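PDB 5XTF: 2,3-dihydroxy-2,3-dihydrophenylpropionate dehydrogenase from Pseudomonas sp. MC1, which catalyses the oxidation of naphthalene cis-dihydrodiol to 1,2-dihydroxynaphthalene with NAD(+) as hydride acceptor in naphthalene breakdown, as a tetrameric short-chain dehydrogenase. Local coordinates for residues Leu37-Ser42 / Ala248-Leu253; Glu58-Leu63 / Ile73-Val78. All blocks are in the same frame, centred on the assembly; numbering follows the deposited sequence.

Contact 1 (Leu37-Ser42 / Ala248-Leu253); sequences LELVRS and APYLLL
One face of the Tyr250 ring carries both methyl groups of Leu39. CD1 of Leu39 stands 4.0 Å from the Tyr250 ring centroid, 18° off the ring normal, which makes a CH-pi contact. It sits toward the rim, over the CD1-CE1 side. CD2 of Leu39 lies 3.7 Å from CG of Tyr250, near the root of the ring. The second flat group, the guanidinium of Arg41, has CG of Leu37 3.5 Å above its centre. On this side helix 34-46 faces helix 57-67. Arg41 NH1 forms a salt bridge of 2.7 Å to Glu38 OE2, whose hydrogen bond is weak, and Arg41 NE pairs with Glu66. The side chains of Leu39 and Tyr250 cross at about a right angle, and the leucine fork straddles the inner half of the ring. In Tyr250, chi1 of -67° swings the ring toward helix 34-46, and chi2 of -98° turns its face to Leu39. The ring end of Tyr250 leads elsewhere: its OH is hydrogen-bonded to Thr157 OG1. The pair joins two helices of the Rossmann fold of the short-chain dehydrogenases, 34-46 near the start of the chain and 248-254 near its end. Tyr250 lies close to Ile35 and Asn104, both NAD(+)-binding residues, which is consistent with the contact bordering the cofactor site. With an alanine here, Leu39 would probably face a gap and Thr157 lose its hydroxyl partner. Leu251, the next residue, meets Ser42, about one turn beyond Leu39, more loosely, with CD2 of Leu251 4.2 Å from the backbone O of Ser42. Val247 also touches Leu39 and Ser42.

Contact 2 (Glu58-Leu63 / Ile73-Val78); sequences EQEALL and IVVGDV
Glu60 crosses Val75 at about a right angle. Its CG is anti to the backbone N (chi1 -175°) and the chain stays extended, which lays the carboxylate against CG2 of Val75. That methyl meets the chain from CB to the carboxylate, with OE1 of Glu60 3.6 Å from CG2 of Val75. The aliphatic part of Glu60 also runs at a slant to Ile73, and its CG is 3.9 Å from CG2 of Ile73. Ile73 uses its other branch on Leu63: its CD1 reaches 3.7 Å from CB and 4.0 Å from CD1 of Leu63. One isoleucine thus bridges two positions a helical turn apart. No hydrogen bond joins the two segments, and the packing is mainly apolar.

The strand ends at Val75; Gly76 begins the loop that leads to Asp77 and Val78, which bind NAD(+), as does Gln59 on the helix. This is the second half of a beta-alpha-beta unit. The 58-63 segment of helix 57-67 runs nearly antiparallel to strand 73-75 (165°, axes 9.2 Å apart at closest). Val74 points away from the helix and packs on Lys86 and Gln90 of helix 81-95. Strand 49-54 bonds to the backbone of Val74 and Gly76, while helix 34-46 packs against Leu62 and Leu63.

Overall arrangement
From the N terminus, the chain first passes through 37-42, on the helix that follows strand 25-28. It then enters 58-63 and, after a 9-residue link, reaches 73-78, where contact 2 closes a short loop. Contact 1 closes only when 248-253 returns near the end of the chain, with 205 residues between the two segments. Contact 2 is therefore nested inside the loop of contact 1. Contact 2 ties a helix to the outermost strand 72-75, and contact 1 brings the last helix beside the first. The two are joined directly, since Leu37 CD1 packs 3.5 Å from Leu63 CD2. Their centres are about 18 Å apart.

Contact 1 (Leu37-Ser42 / Ala248-Leu253)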
ATOM      1  N   LEU B  37      23.140  -6.241  17.071  1.00 29.16           N
ATOM      2  CA  LEU B  37      24.567  -6.497  17.230  1.00 29.38           C
ATOM      3  C   LEU B  37      25.295  -6.378  15.893  1.00 29.69           C
ATOM      4  O   LEU B  37      26.411  -5.848  15.822  1.00 24.04           O
ATOM      5  CB  LEU B  37      24.761  -7.878  17.853  1.00 31.15           C
ATOM      6  CG  LEU B  37      26.126  -8.563  17.920  1.00 37.54           C
ATOM      7  CD1 LEU B  37      27.153  -7.718  18.637  1.00 33.27           C
ATOM      8  CD2 LEU B  37      25.940  -9.883  18.649  1.00 40.31           C
ATOM      9  N   GLU B  38      24.657  -6.822  14.810  1.00 29.43           N
ATOM     10  CA  GLU B  38      25.287  -6.685  13.504  1.00 24.32           C
ATOM     11  C   GLU B  38      25.315  -5.235  13.045  1.00 26.65           C
ATOM     12  O   GLU B  38      26.207  -4.848  12.285  1.00 27.90           O
ATOM     13  CB  GLU B  38      24.572  -7.561  12.485  1.00 27.77           C
ATOM     14  CG  GLU B  38      24.790  -9.051  12.715  1.00 32.93           C
ATOM     15  CD  GLU B  38      26.278  -9.449  12.755  1.00 40.15           C
ATOM     16  OE1 GLU B  38      27.098  -8.925  11.951  1.00 37.00           O
ATOM     17  OE2 GLU B  38      26.620 -10.298  13.602  1.00 43.98           O
ATOM     18  N   LEU B  39      24.365  -4.421  13.498  1.00 21.68           N
ATOM     19  CA  LEU B  39      24.426  -2.999  13.187  1.00 25.24           C
ATOM     20  C   LEU B  39      25.623  -2.347  13.870  1.00 26.70           C
ATOM     21  O   LEU B  39      26.315  -1.513  13.267  1.00 27.53           O
ATOM     22  CB  LEU B  39      23.120  -2.319  13.597  1.00 21.96           C
ATOM     23  CG  LEU B  39      21.885  -2.840  12.858  1.00 23.68           C
ATOM     24  CD1 LEU B  39      20.626  -2.078  13.283  1.00 24.35           C
ATOM     25  CD2 LEU B  39      22.110  -2.747  11.363  1.00 23.88           C
ATOM     26  N   VAL B  40      25.896  -2.734  15.118  1.00 23.30           N
ATOM     27  CA  VAL B  40      27.106  -2.273  15.794  1.00 24.30           C
ATOM     28  C   VAL B  40      28.338  -2.635  14.981  1.00 25.89           C
ATOM     29  O   VAL B  40      29.168  -1.778  14.656  1.00 26.42           O
ATOM     30  CB  VAL B  40      27.192  -2.866  17.206  1.00 24.65           C
ATOM     31  CG1 VAL B  40      28.596  -2.597  17.794  1.00 23.75           C
ATOM     32  CG2 VAL B  40      26.093  -2.309  18.074  1.00 23.52           C
ATOM     33  N   ARG B  41      28.474  -3.915  14.642  1.00 24.63           N
ATOM     34  CA  ARG B  41      29.633  -4.348  13.882  1.00 24.01           C
ATOM     35  C   ARG B  41      29.692  -3.658  12.528  1.00 28.05           C
ATOM     36  O   ARG B  41      30.773  -3.281  12.063  1.00 27.59           O
ATOM     37  CB  ARG B  41      29.608  -5.864  13.729  1.00 26.65           C
ATOM     38  CG  ARG B  41      29.687  -6.578  15.059  1.00 27.69           C
ATOM     39  CD  ARG B  41      29.459  -8.075  14.924  1.00 33.71           C
ATOM     40  NE  ARG B  41      29.547  -8.737  16.223  1.00 34.83           N
ATOM     41  CZ  ARG B  41      29.092  -9.959  16.485  1.00 41.94           C
ATOM     42  NH1 ARG B  41      28.499 -10.669  15.532  1.00 40.30           N
ATOM     43  NH2 ARG B  41      29.217 -10.473  17.709  1.00 43.06           N
ATOM     44  N   SER B  42      28.540  -3.453  11.889  1.00 27.44           N
ATOM     45  CA  SER B  42      28.556  -2.876  10.548  1.00 25.24           C
ATOM     46  C   SER B  42      28.890  -1.392  10.576  1.00 25.49           C
ATOM     47  O   SER B  42      29.642  -0.902   9.722  1.00 26.68           O
ATOM     48  CB  SER B  42      27.212  -3.108   9.863  1.00 28.09           C
ATOM     49  OG  SER B  42      27.192  -4.403   9.306  1.00 31.72           O
ATOM     50  N   ALA B 248      22.708  -3.826   5.238  1.00 23.02           N
ATOM     51  CA  ALA B 248      22.990  -2.790   4.248  1.00 22.61           C
ATOM     52  C   ALA B 248      21.919  -1.702   4.169  1.00 25.37           C
ATOM     53  O   ALA B 248      22.300  -0.522   4.094  1.00 23.76           O
ATOM     54  CB  ALA B 248      23.227  -3.424   2.865  1.00 23.33           C
ATOM     55  N   PRO B 249      20.602  -1.993   4.192  1.00 22.63           N
ATOM     56  CA  PRO B 249      19.624  -0.890   4.127  1.00 21.43           C
ATOM     57  C   PRO B 249      19.770   0.116   5.256  1.00 23.15           C
ATOM     58  O   PRO B 249      19.563   1.320   5.034  1.00 22.77           O
ATOM     59  CB  PRO B 249      18.261  -1.607   4.194  1.00 23.01           C
ATOM     60  CG  PRO B 249      18.538  -3.007   3.729  1.00 23.44           C
ATOM     61  CD  PRO B 249      19.939  -3.310   4.198  1.00 19.82           C
ATOM     62  N   TYR B 250      20.124  -0.340   6.463  1.00 20.33           N
ATOM     63  CA  TYR B 250      20.338   0.602   7.557  1.00 22.43           C
ATOM     64  C   TYR B 250      21.477   1.560   7.234  1.00 23.52           C
ATOM     65  O   TYR B 250      21.353   2.770   7.439  1.00 22.01           O
ATOM     66  CB  TYR B 250      20.637  -0.142   8.853  1.00 20.50           C
ATOM     67  CG  TYR B 250      19.499  -0.951   9.423  1.00 18.24           C
ATOM     68  CD1 TYR B 250      18.695  -0.445  10.434  1.00 15.76           C
ATOM     69  CD2 TYR B 250      19.271  -2.240   8.988  1.00 21.66           C
ATOM     70  CE1 TYR B 250      17.690  -1.197  10.980  1.00 18.68           C
ATOM     71  CE2 TYR B 250      18.275  -3.003   9.519  1.00 17.95           C
ATOM     72  CZ  TYR B 250      17.478  -2.483  10.511  1.00 22.77           C
ATOM     73  OH  TYR B 250      16.472  -3.278  11.033  1.00 20.54           O
ATOM     74  N   LEU B 251      22.583   1.035   6.704  1.00 22.21           N
ATOM     75  CA  LEU B 251      23.730   1.874   6.376  1.00 24.24           C
ATOM     76  C   LEU B 251      23.374   2.913   5.326  1.00 24.79           C
ATOM     77  O   LEU B 251      23.745   4.084   5.451  1.00 25.81           O
ATOM     78  CB  LEU B 251      24.880   1.005   5.882  1.00 26.60           C
ATOM     79  CG  LEU B 251      25.604   0.156   6.913  1.00 32.73           C
ATOM     80  CD1 LEU B 251      26.517  -0.805   6.158  1.00 33.49           C
ATOM     81  CD2 LEU B 251      26.414   1.054   7.848  1.00 28.52           C
ATOM     82  N   LEU B 252      22.675   2.491   4.264  1.00 22.41           N
ATOM     83  CA  LEU B 252      22.185   3.424   3.255  1.00 25.83           C
ATOM     84  C   LEU B 252      21.320   4.515   3.883  1.00 25.22           C
ATOM     85  O   LEU B 252      21.497   5.707   3.598  1.00 28.08           O
ATOM     86  CB  LEU B 252      21.383   2.659   2.195  1.00 27.77           C
ATOM     87  CG  LEU B 252      20.960   3.203   0.820  1.00 29.22           C
ATOM     88  CD1 LEU B 252      19.849   2.310   0.283  1.00 28.07           C
ATOM     89  CD2 LEU B 252      20.492   4.644   0.806  1.00 31.54           C
ATOM     90  N   LEU B 253      20.355   4.120   4.722  1.00 23.21           N
ATOM     91  CA  LEU B 253      19.400   5.084   5.275  1.00 26.99           C
ATOM     92  C   LEU B 253      20.045   6.057   6.263  1.00 22.02           C
ATOM     93  O   LEU B 253      19.552   7.179   6.431  1.00 27.25           O
ATOM     94  CB  LEU B 253      18.233   4.353   5.948  1.00 21.47           C
ATOM     95  CG  LEU B 253      17.269   3.546   5.070  1.00 23.92           C
ATOM     96  CD1 LEU B 253      16.267   2.772   5.945  1.00 21.37           C
ATOM     97  CD2 LEU B 253      16.533   4.428   4.080  1.00 22.50           C
TER

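Contact 2 (Glu58-Leu63 / Ile73-Val78)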
ATOM      1  N   GLU B  58      25.725  -9.587  30.284  1.00 32.56           N
ATOM      2  CA  GLU B  58      26.338 -10.570  29.400  1.00 35.31           C
ATOM      3  C   GLU B  58      26.489 -10.012  27.998  1.00 39.05           C
ATOM      4  O   GLU B  58      27.514 -10.226  27.334  1.00 32.79           O
ATOM      5  CB  GLU B  58      25.504 -11.849  29.348  1.00 37.30           C
ATOM      6  CG  GLU B  58      25.530 -12.703  30.607  1.00 40.55           C
ATOM      7  CD  GLU B  58      24.825 -12.065  31.773  1.00 52.96           C
ATOM      8  OE1 GLU B  58      25.436 -11.958  32.853  1.00 67.36           O
ATOM      9  OE2 GLU B  58      23.647 -11.674  31.639  1.00 52.24           O
ATOM     10  N   GLN B  59      25.457  -9.319  27.524  1.00 35.38           N
ATOM     11  CA  GLN B  59      25.542  -8.711  26.210  1.00 35.14           C
ATOM     12  C   GLN B  59      26.540  -7.565  26.207  1.00 28.69           C
ATOM     13  O   GLN B  59      27.217  -7.334  25.202  1.00 31.53           O
ATOM     14  CB  GLN B  59      24.158  -8.241  25.777  1.00 34.03           C
ATOM     15  CG  GLN B  59      23.091  -9.309  25.670  1.00 33.51           C
ATOM     16  CD  GLN B  59      21.756  -8.713  25.296  1.00 36.27           C
ATOM     17  OE1 GLN B  59      21.433  -7.595  25.696  1.00 37.32           O
ATOM     18  NE2 GLN B  59      20.980  -9.442  24.512  1.00 32.58           N
ATOM     19  N   GLU B  60      26.658  -6.852  27.327  1.00 28.40           N
ATOM     20  CA  GLU B  60      27.718  -5.864  27.452  1.00 32.13           C
ATOM     21  C   GLU B  60      29.086  -6.516  27.291  1.00 33.03           C
ATOM     22  O   GLU B  60      29.942  -5.998  26.571  1.00 33.08           O
ATOM     23  CB  GLU B  60      27.608  -5.152  28.796  1.00 32.69           C
ATOM     24  CG  GLU B  60      28.585  -4.022  28.957  1.00 39.75           C
ATOM     25  CD  GLU B  60      28.468  -3.373  30.313  1.00 43.30           C
ATOM     26  OE1 GLU B  60      28.105  -4.088  31.271  1.00 43.63           O
ATOM     27  OE2 GLU B  60      28.712  -2.149  30.410  1.00 46.66           O
ATOM     28  N   ALA B  61      29.298  -7.668  27.933  1.00 30.83           N
ATOM     29  CA  ALA B  61      30.589  -8.342  27.861  1.00 31.25           C
ATOM     30  C   ALA B  61      30.864  -8.833  26.449  1.00 35.16           C
ATOM     31  O   ALA B  61      32.014  -8.809  25.984  1.00 36.05           O
ATOM     32  CB  ALA B  61      30.630  -9.503  28.851  1.00 26.78           C
ATOM     33  N   LEU B  62      29.819  -9.281  25.753  1.00 31.14           N
ATOM     34  CA  LEU B  62      29.966  -9.640  24.351  1.00 33.69           C
ATOM     35  C   LEU B  62      30.515  -8.468  23.540  1.00 34.80           C
ATOM     36  O   LEU B  62      31.418  -8.646  22.711  1.00 32.90           O
ATOM     37  CB  LEU B  62      28.615 -10.106  23.818  1.00 36.93           C
ATOM     38  CG  LEU B  62      28.454 -10.835  22.485  1.00 41.96           C
ATOM     39  CD1 LEU B  62      27.023 -11.344  22.411  1.00 38.23           C
ATOM     40  CD2 LEU B  62      28.746  -9.939  21.283  1.00 42.87           C
ATOM     41  N   LEU B  63      29.997  -7.257  23.776  1.00 28.89           N
ATOM     42  CA  LEU B  63      30.434  -6.101  22.997  1.00 29.74           C
ATOM     43  C   LEU B  63      31.827  -5.637  23.395  1.00 35.32           C
ATOM     44  O   LEU B  63      32.559  -5.109  22.546  1.00 32.56           O
ATOM     45  CB  LEU B  63      29.447  -4.941  23.151  1.00 29.03           C
ATOM     46  CG  LEU B  63      28.097  -5.079  22.447  1.00 30.62           C
ATOM     47  CD1 LEU B  63      27.265  -3.840  22.706  1.00 26.47           C
ATOM     48  CD2 LEU B  63      28.302  -5.279  20.940  1.00 32.39           C
ATOM     49  N   ILE B  73      28.399   2.165  26.004  1.00 28.22           N
ATOM     50  CA  ILE B  73      27.404   1.123  26.229  1.00 28.62           C
ATOM     51  C   ILE B  73      26.588   1.477  27.461  1.00 30.47           C
ATOM     52  O   ILE B  73      27.141   1.861  28.494  1.00 34.65           O
ATOM     53  CB  ILE B  73      28.055  -0.265  26.380  1.00 26.05           C
ATOM     54  CG1 ILE B  73      28.877  -0.603  25.132  1.00 32.26           C
ATOM     55  CG2 ILE B  73      26.999  -1.341  26.656  1.00 24.70           C
ATOM     56  CD1 ILE B  73      29.708  -1.881  25.244  1.00 34.86           C
ATOM     57  N   VAL B  74      25.273   1.379  27.335  1.00 30.51           N
ATOM     58  CA  VAL B  74      24.343   1.504  28.448  1.00 29.92           C
ATOM     59  C   VAL B  74      23.586   0.188  28.539  1.00 30.03           C
ATOM     60  O   VAL B  74      23.111  -0.326  27.517  1.00 28.43           O
ATOM     61  CB  VAL B  74      23.367   2.680  28.252  1.00 28.06           C
ATOM     62  CG1 VAL B  74      22.300   2.659  29.311  1.00 32.69           C
ATOM     63  CG2 VAL B  74      24.104   4.007  28.249  1.00 32.77           C
ATOM     64  N   VAL B  75      23.507  -0.371  29.746  1.00 23.76           N
ATOM     65  CA  VAL B  75      22.753  -1.591  30.015  1.00 26.52           C
ATOM     66  C   VAL B  75      21.440  -1.195  30.670  1.00 32.26           C
ATOM     67  O   VAL B  75      21.450  -0.479  31.682  1.00 33.72           O
ATOM     68  CB  VAL B  75      23.533  -2.547  30.934  1.00 31.77           C
ATOM     69  CG1 VAL B  75      22.651  -3.729  31.301  1.00 32.24           C
ATOM     70  CG2 VAL B  75      24.861  -2.996  30.305  1.00 27.96           C
ATOM     71  N   GLY B  76      20.321  -1.669  30.130  1.00 26.52           N
ATOM     72  CA  GLY B  76      19.040  -1.377  30.737  1.00 27.56           C
ATOM     73  C   GLY B  76      17.885  -1.631  29.786  1.00 28.36           C
ATOM     74  O   GLY B  76      18.047  -2.209  28.714  1.00 29.21           O
ATOM     75  N   ASP B  77      16.716  -1.159  30.206  1.00 29.13           N
ATOM     76  CA  ASP B  77      15.436  -1.494  29.584  1.00 29.49           C
ATOM     77  C   ASP B  77      14.949  -0.318  28.743  1.00 30.77           C
ATOM     78  O   ASP B  77      14.814   0.804  29.253  1.00 28.59           O
ATOM     79  CB  ASP B  77      14.416  -1.853  30.660  1.00 28.27           C
ATOM     80  CG  ASP B  77      13.151  -2.434  30.095  1.00 32.87           C
ATOM     81  OD1 ASP B  77      12.711  -2.017  28.999  1.00 34.63           O
ATOM     82  OD2 ASP B  77      12.585  -3.313  30.762  1.00 37.28           O
ATOM     83  N   VAL B  78      14.689  -0.576  27.457  1.00 26.58           N
ATOM     84  CA  VAL B  78      14.299   0.493  26.546  1.00 26.84           C
ATOM     85  C   VAL B  78      12.910   1.054  26.889  1.00 27.50           C
ATOM     86  O   VAL B  78      12.603   2.205  26.549  1.00 25.53           O
ATOM     87  CB  VAL B  78      14.409  -0.030  25.092  1.00 31.30           C
ATOM     88  CG1 VAL B  78      13.206  -0.859  24.715  1.00 27.94           C
ATOM     89  CG2 VAL B  78      14.625   1.105  24.107  1.00 32.91           C
TER